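Local coordinates for protein aromatic-L-amino-acid decarboxylase (Catharanthus roseus, PDB 6EEW) that catalyses the pyridoxal 5'-phosphate-dependent decarboxylation of L-tryptophan to tryptamine and of 5-hydroxy-L-tryptophan to serotonin, at residues L135-M140 with F153-T158; K208-A213 with N218-I223; E406-D411 with R484-I489. One frame throughout, in Å; residues are numbered along the deposited sequence.

Contact 1. Residues L135-M140 with F153-T158; sequences LEMIVM and FMFSGT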
loop_
_atom_site.group_PDB
_atom_site.type_symbol
_atom_site.label_atom_id
_atom_site.label_comp_id
_atom_site.label_asym_id
_atom_site.label_seq_id
_atom_site.Cartn_x
_atom_site.Cartn_y
_atom_site.Cartn_z
ATOM N N LEU A 135 6.054 15.217 -9.939
ATOM C CA LEU A 135 5.532 14.427 -11.041
ATOM C C LEU A 135 4.196 13.814 -10.671
ATOM O O LEU A 135 3.343 13.637 -11.540
ATOM C CB LEU A 135 6.519 13.328 -11.443
ATOM C CG LEU A 135 6.036 12.472 -12.631
ATOM C CD1 LEU A 135 5.974 13.287 -13.939
ATOM C CD2 LEU A 135 6.895 11.234 -12.838
ATOM N N GLU A 136 3.987 13.474 -9.397
ATOM C CA GLU A 136 2.675 12.942 -9.039
ATOM C C GLU A 136 1.588 13.991 -9.209
ATOM O O GLU A 136 0.512 13.706 -9.753
ATOM C CB GLU A 136 2.687 12.412 -7.613
ATOM C CG GLU A 136 1.373 11.770 -7.188
ATOM C CD GLU A 136 1.564 10.707 -6.117
ATOM O OE1 GLU A 136 2.705 10.188 -5.988
ATOM O OE2 GLU A 136 0.566 10.359 -5.437
ATOM N N MET A 137 1.844 15.212 -8.747
ATOM C CA MET A 137 0.874 16.276 -8.966
ATOM C C MET A 137 0.580 16.461 -10.455
ATOM O O MET A 137 -0.589 16.543 -10.874
ATOM C CB MET A 137 1.383 17.574 -8.347
ATOM C CG MET A 137 1.641 17.507 -6.868
ATOM S SD MET A 137 2.480 18.983 -6.269
ATOM C CE MET A 137 1.226 20.243 -6.533
ATOM N N ILE A 138 1.634 16.520 -11.274
ATOM C CA ILE A 138 1.444 16.737 -12.708
ATOM C C ILE A 138 0.631 15.601 -13.321
ATOM O O ILE A 138 -0.281 15.830 -14.126
ATOM C CB ILE A 138 2.800 16.893 -13.415
ATOM C CG1 ILE A 138 3.525 18.149 -12.938
ATOM C CG2 ILE A 138 2.595 17.001 -14.879
ATOM C CD1 ILE A 138 4.985 18.174 -13.358
ATOM N N VAL A 139 0.964 14.351 -12.978
ATOM C CA VAL A 139 0.259 13.216 -13.571
ATOM C C VAL A 139 -1.202 13.212 -13.150
ATOM O O VAL A 139 -2.089 12.868 -13.942
ATOM C CB VAL A 139 0.947 11.893 -13.196
ATOM C CG1 VAL A 139 -0.059 10.716 -13.254
ATOM C CG2 VAL A 139 2.142 11.643 -14.094
ATOM N N MET A 140 -1.483 13.587 -11.903
ATOM C CA MET A 140 -2.873 13.619 -11.475
ATOM C C MET A 140 -3.653 14.692 -12.219
ATOM O O MET A 140 -4.817 14.484 -12.563
ATOM C CB MET A 140 -2.965 13.817 -9.960
ATOM C CG MET A 140 -2.585 12.568 -9.176
ATOM S SD MET A 140 -3.695 11.172 -9.469
ATOM C CE MET A 140 -5.120 11.614 -8.496
ATOM N N PHE A 153 -10.913 19.840 -9.174
ATOM C CA PHE A 153 -10.240 18.606 -8.786
ATOM C C PHE A 153 -8.751 18.627 -9.118
ATOM O O PHE A 153 -8.102 17.577 -9.054
ATOM C CB PHE A 153 -10.895 17.398 -9.467
ATOM C CG PHE A 153 -12.299 17.119 -8.997
ATOM C CD1 PHE A 153 -12.511 16.344 -7.854
ATOM C CD2 PHE A 153 -13.397 17.627 -9.691
ATOM C CE1 PHE A 153 -13.794 16.064 -7.393
ATOM C CE2 PHE A 153 -14.690 17.356 -9.251
ATOM C CZ PHE A 153 -14.891 16.570 -8.085
ATOM N N MET A 154 -8.208 19.771 -9.528
ATOM C CA MET A 154 -6.843 19.836 -10.027
ATOM C C MET A 154 -5.973 20.703 -9.138
ATOM O O MET A 154 -6.419 21.724 -8.598
ATOM C CB MET A 154 -6.791 20.397 -11.461
ATOM C CG MET A 154 -7.615 19.623 -12.423
ATOM S SD MET A 154 -7.555 20.287 -14.093
ATOM C CE MET A 154 -8.738 19.185 -14.860
ATOM N N PHE A 155 -4.705 20.310 -9.043
ATOM C CA PHE A 155 -3.730 21.124 -8.332
ATOM C C PHE A 155 -3.569 22.478 -9.012
ATOM O O PHE A 155 -3.437 23.509 -8.340
ATOM C CB PHE A 155 -2.387 20.385 -8.268
ATOM C CG PHE A 155 -2.363 19.233 -7.300
ATOM C CD1 PHE A 155 -2.300 19.461 -5.923
ATOM C CD2 PHE A 155 -2.414 17.927 -7.755
ATOM C CE1 PHE A 155 -2.273 18.402 -5.014
ATOM C CE2 PHE A 155 -2.390 16.867 -6.857
ATOM C CZ PHE A 155 -2.311 17.105 -5.479
ATOM N N SER A 156 -3.572 22.495 -10.352
ATOM C CA SER A 156 -3.553 23.761 -11.082
ATOM C C SER A 156 -4.782 24.615 -10.788
ATOM O O SER A 156 -4.729 25.836 -10.960
ATOM C CB SER A 156 -3.448 23.508 -12.589
ATOM O OG SER A 156 -4.520 22.703 -13.041
ATOM N N GLY A 157 -5.883 24.000 -10.349
ATOM C CA GLY A 157 -7.056 24.722 -9.890
ATOM C C GLY A 157 -7.139 24.805 -8.375
ATOM O O GLY A 157 -6.200 25.273 -7.720
ATOM N N THR A 158 -8.235 24.311 -7.797
ATOM C CA THR A 158 -8.477 24.432 -6.364
ATOM C C THR A 158 -8.638 23.108 -5.636
ATOM O O THR A 158 -8.935 23.119 -4.436
ATOM C CB THR A 158 -9.731 25.262 -6.109
ATOM O OG1 THR A 158 -10.862 24.551 -6.627
ATOM C CG2 THR A 158 -9.611 26.626 -6.790
#

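Contact 2. Residues K208-A213 with N218-I223; sequences KTCKLA and NNIRLI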
loop_
_atom_site.group_PDB
_atom_site.type_symbol
_atom_site.label_atom_id
_atom_site.label_comp_id
_atom_site.label_asym_id
_atom_site.label_seq_id
_atom_site.Cartn_x
_atom_site.Cartn_y
_atom_site.Cartn_z
ATOM N N LYS A 208 -17.230 -2.831 5.381
ATOM C CA LYS A 208 -15.984 -3.044 6.102
ATOM C C LYS A 208 -15.269 -1.722 6.314
ATOM O O LYS A 208 -14.818 -1.408 7.424
ATOM C CB LYS A 208 -15.097 -4.020 5.329
ATOM C CG LYS A 208 -13.665 -4.116 5.846
ATOM C CD LYS A 208 -12.888 -5.144 5.070
ATOM C CE LYS A 208 -11.444 -5.220 5.527
ATOM N NZ LYS A 208 -10.751 -6.340 4.835
ATOM N N THR A 209 -15.168 -0.929 5.251
ATOM C CA THR A 209 -14.544 0.385 5.346
ATOM C C THR A 209 -15.252 1.264 6.369
ATOM O O THR A 209 -14.609 1.880 7.224
ATOM C CB THR A 209 -14.532 1.052 3.970
ATOM O OG1 THR A 209 -13.627 0.342 3.117
ATOM C CG2 THR A 209 -14.060 2.480 4.083
ATOM N N CYS A 210 -16.587 1.324 6.314
ATOM C CA CYS A 210 -17.307 2.142 7.290
ATOM C C CYS A 210 -16.986 1.703 8.717
ATOM O O CYS A 210 -16.763 2.537 9.603
ATOM C CB CYS A 210 -18.811 2.063 7.041
ATOM S SG CYS A 210 -19.342 2.749 5.438
ATOM N N LYS A 211 -16.979 0.393 8.959
ATOM C CA LYS A 211 -16.673 -0.114 10.292
ATOM C C LYS A 211 -15.261 0.288 10.709
ATOM O O LYS A 211 -15.030 0.681 11.860
ATOM C CB LYS A 211 -16.839 -1.634 10.314
ATOM C CG LYS A 211 -16.474 -2.299 11.623
ATOM C CD LYS A 211 -16.596 -3.817 11.528
ATOM C CE LYS A 211 -16.345 -4.454 12.886
ATOM N NZ LYS A 211 -16.519 -5.934 12.884
ATOM N N LEU A 212 -14.305 0.209 9.779
ATOM C CA LEU A 212 -12.940 0.613 10.089
ATOM C C LEU A 212 -12.872 2.051 10.580
ATOM O O LEU A 212 -12.024 2.375 11.420
ATOM C CB LEU A 212 -12.039 0.428 8.873
ATOM C CG LEU A 212 -11.848 -1.024 8.433
ATOM C CD1 LEU A 212 -10.801 -1.101 7.346
ATOM C CD2 LEU A 212 -11.446 -1.896 9.627
ATOM N N ALA A 213 -13.726 2.931 10.049
ATOM C CA ALA A 213 -13.720 4.338 10.434
ATOM C C ALA A 213 -14.461 4.591 11.735
ATOM O O ALA A 213 -14.471 5.734 12.211
ATOM C CB ALA A 213 -14.323 5.204 9.332
ATOM N N ASN A 218 -25.109 -0.221 13.193
ATOM C CA ASN A 218 -26.446 0.073 12.699
ATOM C C ASN A 218 -26.531 1.347 11.871
ATOM O O ASN A 218 -27.606 1.635 11.334
ATOM C CB ASN A 218 -27.431 0.158 13.868
ATOM C CG ASN A 218 -27.749 -1.193 14.450
ATOM O OD1 ASN A 218 -27.715 -2.201 13.740
ATOM N ND2 ASN A 218 -28.058 -1.233 15.748
ATOM N N ASN A 219 -25.452 2.113 11.737
ATOM C CA ASN A 219 -25.479 3.325 10.932
ATOM C C ASN A 219 -24.840 3.127 9.560
ATOM O O ASN A 219 -24.553 4.112 8.866
ATOM C CB ASN A 219 -24.798 4.474 11.676
ATOM C CG ASN A 219 -25.563 4.894 12.915
ATOM O OD1 ASN A 219 -26.662 4.411 13.173
ATOM N ND2 ASN A 219 -25.000 5.834 13.665
ATOM N N ILE A 220 -24.617 1.878 9.161
ATOM C CA ILE A 220 -24.132 1.513 7.836
ATOM C C ILE A 220 -25.328 0.954 7.079
ATOM O O ILE A 220 -25.834 -0.114 7.436
ATOM C CB ILE A 220 -23.002 0.480 7.916
ATOM C CG1 ILE A 220 -21.828 1.015 8.742
ATOM C CG2 ILE A 220 -22.533 0.089 6.528
ATOM C CD1 ILE A 220 -20.694 0.006 8.938
ATOM N N ARG A 221 -25.813 1.681 6.064
ATOM C CA ARG A 221 -27.074 1.372 5.393
ATOM C C ARG A 221 -26.848 1.018 3.926
ATOM O O ARG A 221 -26.286 1.819 3.164
ATOM C CB ARG A 221 -28.052 2.536 5.550
ATOM C CG ARG A 221 -28.254 2.929 7.022
ATOM C CD ARG A 221 -29.505 3.765 7.220
ATOM N NE ARG A 221 -30.699 3.019 6.844
ATOM C CZ ARG A 221 -31.866 3.582 6.558
ATOM N NH1 ARG A 221 -31.994 4.900 6.605
ATOM N NH2 ARG A 221 -32.909 2.828 6.221
ATOM N N LEU A 222 -27.290 -0.182 3.535
ATOM C CA LEU A 222 -27.254 -0.628 2.145
ATOM C C LEU A 222 -28.589 -0.330 1.457
ATOM O O LEU A 222 -29.642 -0.831 1.871
ATOM C CB LEU A 222 -26.950 -2.124 2.073
ATOM C CG LEU A 222 -25.641 -2.725 2.591
ATOM C CD1 LEU A 222 -25.660 -4.216 2.265
ATOM C CD2 LEU A 222 -24.418 -2.054 1.990
ATOM N N ILE A 223 -28.538 0.448 0.385
ATOM C CA ILE A 223 -29.717 0.841 -0.381
ATOM C C ILE A 223 -30.166 -0.330 -1.250
ATOM O O ILE A 223 -29.424 -0.770 -2.141
ATOM C CB ILE A 223 -29.430 2.087 -1.225
ATOM C CG1 ILE A 223 -28.831 3.177 -0.348
ATOM C CG2 ILE A 223 -30.712 2.600 -1.826
ATOM C CD1 ILE A 223 -28.093 4.225 -1.137
#

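Contact 3. Residues E406-D411 with R484-I489; sequences EWVRSD and RVWDLI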
loop_
_atom_site.group_PDB
_atom_site.type_symbol
_atom_site.label_atom_id
_atom_site.label_comp_id
_atom_site.label_asym_id
_atom_site.label_seq_id
_atom_site.Cartn_x
_atom_site.Cartn_y
_atom_site.Cartn_z
ATOM N N GLU A 406 -23.266 -10.531 -28.428
ATOM C CA GLU A 406 -24.024 -10.817 -29.643
ATOM C C GLU A 406 -24.045 -12.311 -29.927
ATOM O O GLU A 406 -25.097 -12.877 -30.242
ATOM C CB GLU A 406 -23.407 -10.049 -30.806
ATOM C CG GLU A 406 -23.412 -8.549 -30.591
ATOM C CD GLU A 406 -22.647 -7.804 -31.666
ATOM O OE1 GLU A 406 -22.352 -8.407 -32.718
ATOM O OE2 GLU A 406 -22.336 -6.611 -31.456
ATOM N N TRP A 407 -22.896 -12.975 -29.772
ATOM C CA TRP A 407 -22.863 -14.431 -29.902
ATOM C C TRP A 407 -23.850 -15.090 -28.940
ATOM O O TRP A 407 -24.639 -15.957 -29.336
ATOM C CB TRP A 407 -21.449 -14.958 -29.638
ATOM C CG TRP A 407 -20.437 -14.521 -30.636
ATOM C CD1 TRP A 407 -20.666 -14.126 -31.917
ATOM C CD2 TRP A 407 -19.028 -14.419 -30.427
ATOM N NE1 TRP A 407 -19.482 -13.790 -32.527
ATOM C CE2 TRP A 407 -18.462 -13.955 -31.630
ATOM C CE3 TRP A 407 -18.186 -14.670 -29.336
ATOM C CZ2 TRP A 407 -17.094 -13.742 -31.780
ATOM C CZ3 TRP A 407 -16.827 -14.458 -29.484
ATOM C CH2 TRP A 407 -16.292 -13.996 -30.696
ATOM N N VAL A 408 -23.826 -14.682 -27.668
ATOM C CA VAL A 408 -24.706 -15.307 -26.681
ATOM C C VAL A 408 -26.172 -15.124 -27.056
ATOM O O VAL A 408 -26.973 -16.065 -26.956
ATOM C CB VAL A 408 -24.420 -14.755 -25.272
ATOM C CG1 VAL A 408 -25.499 -15.215 -24.305
ATOM C CG2 VAL A 408 -23.048 -15.208 -24.791
ATOM N N ARG A 409 -26.550 -13.919 -27.502
ATOM C CA ARG A 409 -27.946 -13.685 -27.874
ATOM C C ARG A 409 -28.371 -14.546 -29.053
ATOM O O ARG A 409 -29.564 -14.829 -29.208
ATOM C CB ARG A 409 -28.197 -12.212 -28.188
ATOM C CG ARG A 409 -28.057 -11.291 -26.987
ATOM C CD ARG A 409 -28.452 -9.865 -27.349
ATOM N NE ARG A 409 -28.227 -8.927 -26.255
ATOM C CZ ARG A 409 -29.069 -8.752 -25.241
ATOM N NH1 ARG A 409 -30.196 -9.451 -25.188
ATOM N NH2 ARG A 409 -28.784 -7.876 -24.282
ATOM N N SER A 410 -27.427 -14.961 -29.904
ATOM C CA SER A 410 -27.787 -15.820 -31.028
ATOM C C SER A 410 -28.163 -17.225 -30.584
ATOM O O SER A 410 -28.686 -17.992 -31.399
ATOM C CB SER A 410 -26.641 -15.904 -32.037
ATOM O OG SER A 410 -26.307 -14.623 -32.530
ATOM N N ASP A 411 -27.930 -17.574 -29.321
ATOM C CA ASP A 411 -28.238 -18.903 -28.806
ATOM C C ASP A 411 -29.418 -18.787 -27.852
ATOM O O ASP A 411 -29.302 -18.189 -26.774
ATOM C CB ASP A 411 -27.036 -19.535 -28.113
ATOM C CG ASP A 411 -27.260 -21.004 -27.796
ATOM O OD1 ASP A 411 -28.403 -21.363 -27.446
ATOM O OD2 ASP A 411 -26.296 -21.797 -27.902
ATOM N N ARG A 484 -12.762 -18.770 -29.158
ATOM C CA ARG A 484 -12.560 -20.134 -28.683
ATOM C C ARG A 484 -13.240 -20.375 -27.340
ATOM O O ARG A 484 -13.739 -21.478 -27.093
ATOM C CB ARG A 484 -11.073 -20.460 -28.582
ATOM C CG ARG A 484 -10.321 -20.387 -29.901
ATOM C CD ARG A 484 -8.976 -21.083 -29.759
ATOM N NE ARG A 484 -8.187 -20.549 -28.651
ATOM C CZ ARG A 484 -7.000 -21.020 -28.285
ATOM N NH1 ARG A 484 -6.459 -22.037 -28.942
ATOM N NH2 ARG A 484 -6.354 -20.477 -27.259
ATOM N N VAL A 485 -13.286 -19.367 -26.469
ATOM C CA VAL A 485 -14.035 -19.526 -25.226
ATOM C C VAL A 485 -15.502 -19.780 -25.526
ATOM O O VAL A 485 -16.137 -20.652 -24.925
ATOM C CB VAL A 485 -13.869 -18.295 -24.321
ATOM C CG1 VAL A 485 -14.886 -18.363 -23.193
ATOM C CG2 VAL A 485 -12.470 -18.245 -23.742
ATOM N N TRP A 486 -16.072 -19.004 -26.443
ATOM C CA TRP A 486 -17.475 -19.209 -26.794
ATOM C C TRP A 486 -17.695 -20.589 -27.407
ATOM O O TRP A 486 -18.676 -21.277 -27.083
ATOM C CB TRP A 486 -17.941 -18.101 -27.733
ATOM C CG TRP A 486 -19.319 -18.298 -28.228
ATOM C CD1 TRP A 486 -19.730 -18.345 -29.529
ATOM C CD2 TRP A 486 -20.483 -18.529 -27.429
ATOM N NE1 TRP A 486 -21.085 -18.552 -29.589
ATOM C CE2 TRP A 486 -21.572 -18.675 -28.313
ATOM C CE3 TRP A 486 -20.712 -18.610 -26.051
ATOM C CZ2 TRP A 486 -22.871 -18.899 -27.867
ATOM C CZ3 TRP A 486 -22.002 -18.831 -25.608
ATOM C CH2 TRP A 486 -23.066 -18.980 -26.515
ATOM N N ASP A 487 -16.787 -21.021 -28.283
ATOM C CA ASP A 487 -16.885 -22.374 -28.828
ATOM C C ASP A 487 -16.875 -23.412 -27.711
ATOM O O ASP A 487 -17.687 -24.346 -27.704
ATOM C CB ASP A 487 -15.735 -22.631 -29.804
ATOM C CG ASP A 487 -15.880 -21.854 -31.094
ATOM O OD1 ASP A 487 -17.026 -21.558 -31.484
ATOM O OD2 ASP A 487 -14.841 -21.517 -31.707
ATOM N N LEU A 488 -15.965 -23.254 -26.745
ATOM C CA LEU A 488 -15.873 -24.202 -25.641
ATOM C C LEU A 488 -17.146 -24.200 -24.811
ATOM O O LEU A 488 -17.628 -25.258 -24.387
ATOM C CB LEU A 488 -14.673 -23.857 -24.759
ATOM C CG LEU A 488 -14.446 -24.737 -23.522
ATOM C CD1 LEU A 488 -14.106 -26.161 -23.916
ATOM C CD2 LEU A 488 -13.409 -24.148 -22.562
ATOM N N ILE A 489 -17.679 -23.011 -24.528
ATOM C CA ILE A 489 -18.916 -22.905 -23.762
ATOM C C ILE A 489 -20.025 -23.680 -24.455
ATOM O O ILE A 489 -20.759 -24.452 -23.823
ATOM C CB ILE A 489 -19.292 -21.426 -23.557
ATOM C CG1 ILE A 489 -18.200 -20.716 -22.741
ATOM C CG2 ILE A 489 -20.664 -21.313 -22.913
ATOM C CD1 ILE A 489 -18.429 -19.237 -22.523
#

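Contact 1. Residues L135-M140 with F153-T158
Met137 lies across one face of the Phe155 ring, and this Met-aromatic contact carries most of the meeting between helix residues 135-140 and the loop 153-158. Its CH-pi part is centred: Met137 CG sits 4.1 Å from the centroid of the Phe155 ring, only 9° off the ring normal. Met137 SD stands farther off the same face, 4.9 Å from the centroid. The methionine chain is extended as far as its sulfur and then bends (chi3 66°), which folds the methyl back over the ring, so that Met137 CE comes within 3.7 Å of Phe155 CD1. The two side chains cross at about a right angle. Purely apolar packing completes the contact at the ring edge, where Met140 CB approaches Phe155 CE2 at 4.4 Å, near the ring plane. No hydrogen bond joins the two segments themselves. Asp141, the helix residue after Met140, binds the loop backbone: its carboxylate accepts from Phe155 N and Ser156 N, fixing the backbone that presents the ring. Arg60 of the second subunit packs on both Met137 and Phe155, so the pair lies at the dimer interface. Within the chain, the contact folds the loop back on helix 130-146 just before strand 160-164, an outermost strand of the large mixed sheet, where Met140 touches Ile163.

Contact 2. Residues K208-A213 with N218-I223
Cys210 and Ile220 meet chiefly through carbon, the delta-methyl of the isoleucine pressing on the beta-carbon of the cysteine. Cys210 CB to Ile220 CD1 is 3.4 Å, tighter than usual van der Waals contact, and Ile220 CG1 follows at 3.6 Å from the same Cys210 CB. Ile220 reaches this far because CG1 is anti to its carbonyl carbon (chi1 -59°) and chi2 is extended (177°), which sends CD1 straight at the helix. There the methyl also nears the backbone, with Ile220 CD1 3.7 Å from Lys211 N. The sulfur stands farther off, Cys210 SG being 4.3 Å from Ile220 CG2; the Cys210 side chain also packs on Cys196 of strand 194-199.

The looser side is that of Lys211, whose CB comes no closer than 4.4 Å to Ile220 CD1. Its extended chain then leads away from the strand to the second subunit, where NZ is hydrogen-bonded to the backbone oxygens of Thr343 and Arg340. Lys208 NZ likewise bonds to Gln366 O of the second subunit, so the lysine side of the helix faces the dimer partner rather than the sheet. Leu222, on the same strand as Ile220, touches His203, which binds L-tryptophan. Helix 206-212 packing on strand 220-223, which pairs in parallel with strand 194-199, is the geometry of a beta-alpha-beta unit, here at the edge of the large mixed sheet of the pyridoxal-phosphate-dependent decarboxylase domain.

Contact 3. Residues E406-D411 with R484-I489
Trp486 meets Trp407 and Val408 in a helix-helix packing contact, where the C-terminal part of the long helix 375-409 lies against helix 479-496 beside the small antiparallel sheet. Trp486 turns CG away from its own backbone N (chi1 175°), which directs the indole across to helix 375-409. At the root, Trp486 CB touches the benzene part of the facing indole, 3.8 Å from Trp407 CE3. The next atoms, CG and CD1, also face Trp407 CE3, and CD1 nears Trp407 CB. Trp486 NE1 then lies 3.6 Å from Trp407 CB, which stands over one face of the indole, offset toward the rim, in a CH-pi contact 18° off the normal of the five-membered ring. The five-membered rings are near parallel (16°) but slid apart, so they barely overlap, their centroids 5.2 Å apart; the side chains run past each other in opposite directions. Farther out, Trp486 CZ2 reaches the backbone, 3.7 Å from Trp407 O, while Val408 CG2 lies 3.9 Å from Trp486 CZ3, and Trp486 CH2 comes near Val408 CA. Val408 also packs on Phe414 and Ile416 of strand 414-416. The Asp411 carboxylate forms a salt bridge with Arg413, whereas its beta-carbon serves the apolar contact: near the plane of the indole, Asp411 CB sits at the ring edge, 4.2 Å from Trp486 CZ2.

How the contacts relate
All three contacts are held by apolar or aromatic packing with no hydrogen bond across their segments. Contact 1 is buried, whereas contacts 2 and 3 are only partly so. Contacts 1 and 2 belong to the large cofactor-binding domain, near its two outermost strands, and both touch the second subunit: contact 1 through packing, contact 2 also through hydrogen bonds, among them those of two lysines to backbone oxygens. Contact 3, about 44 Å from contact 1, centre to centre, and on the opposite side of the chain's centre, is touched by no other chain. A thioether over a phenyl ring, a methyl against a helix and two near-parallel indoles slid past each other serve loop-helix, strand-helix and helix-helix packing respectively.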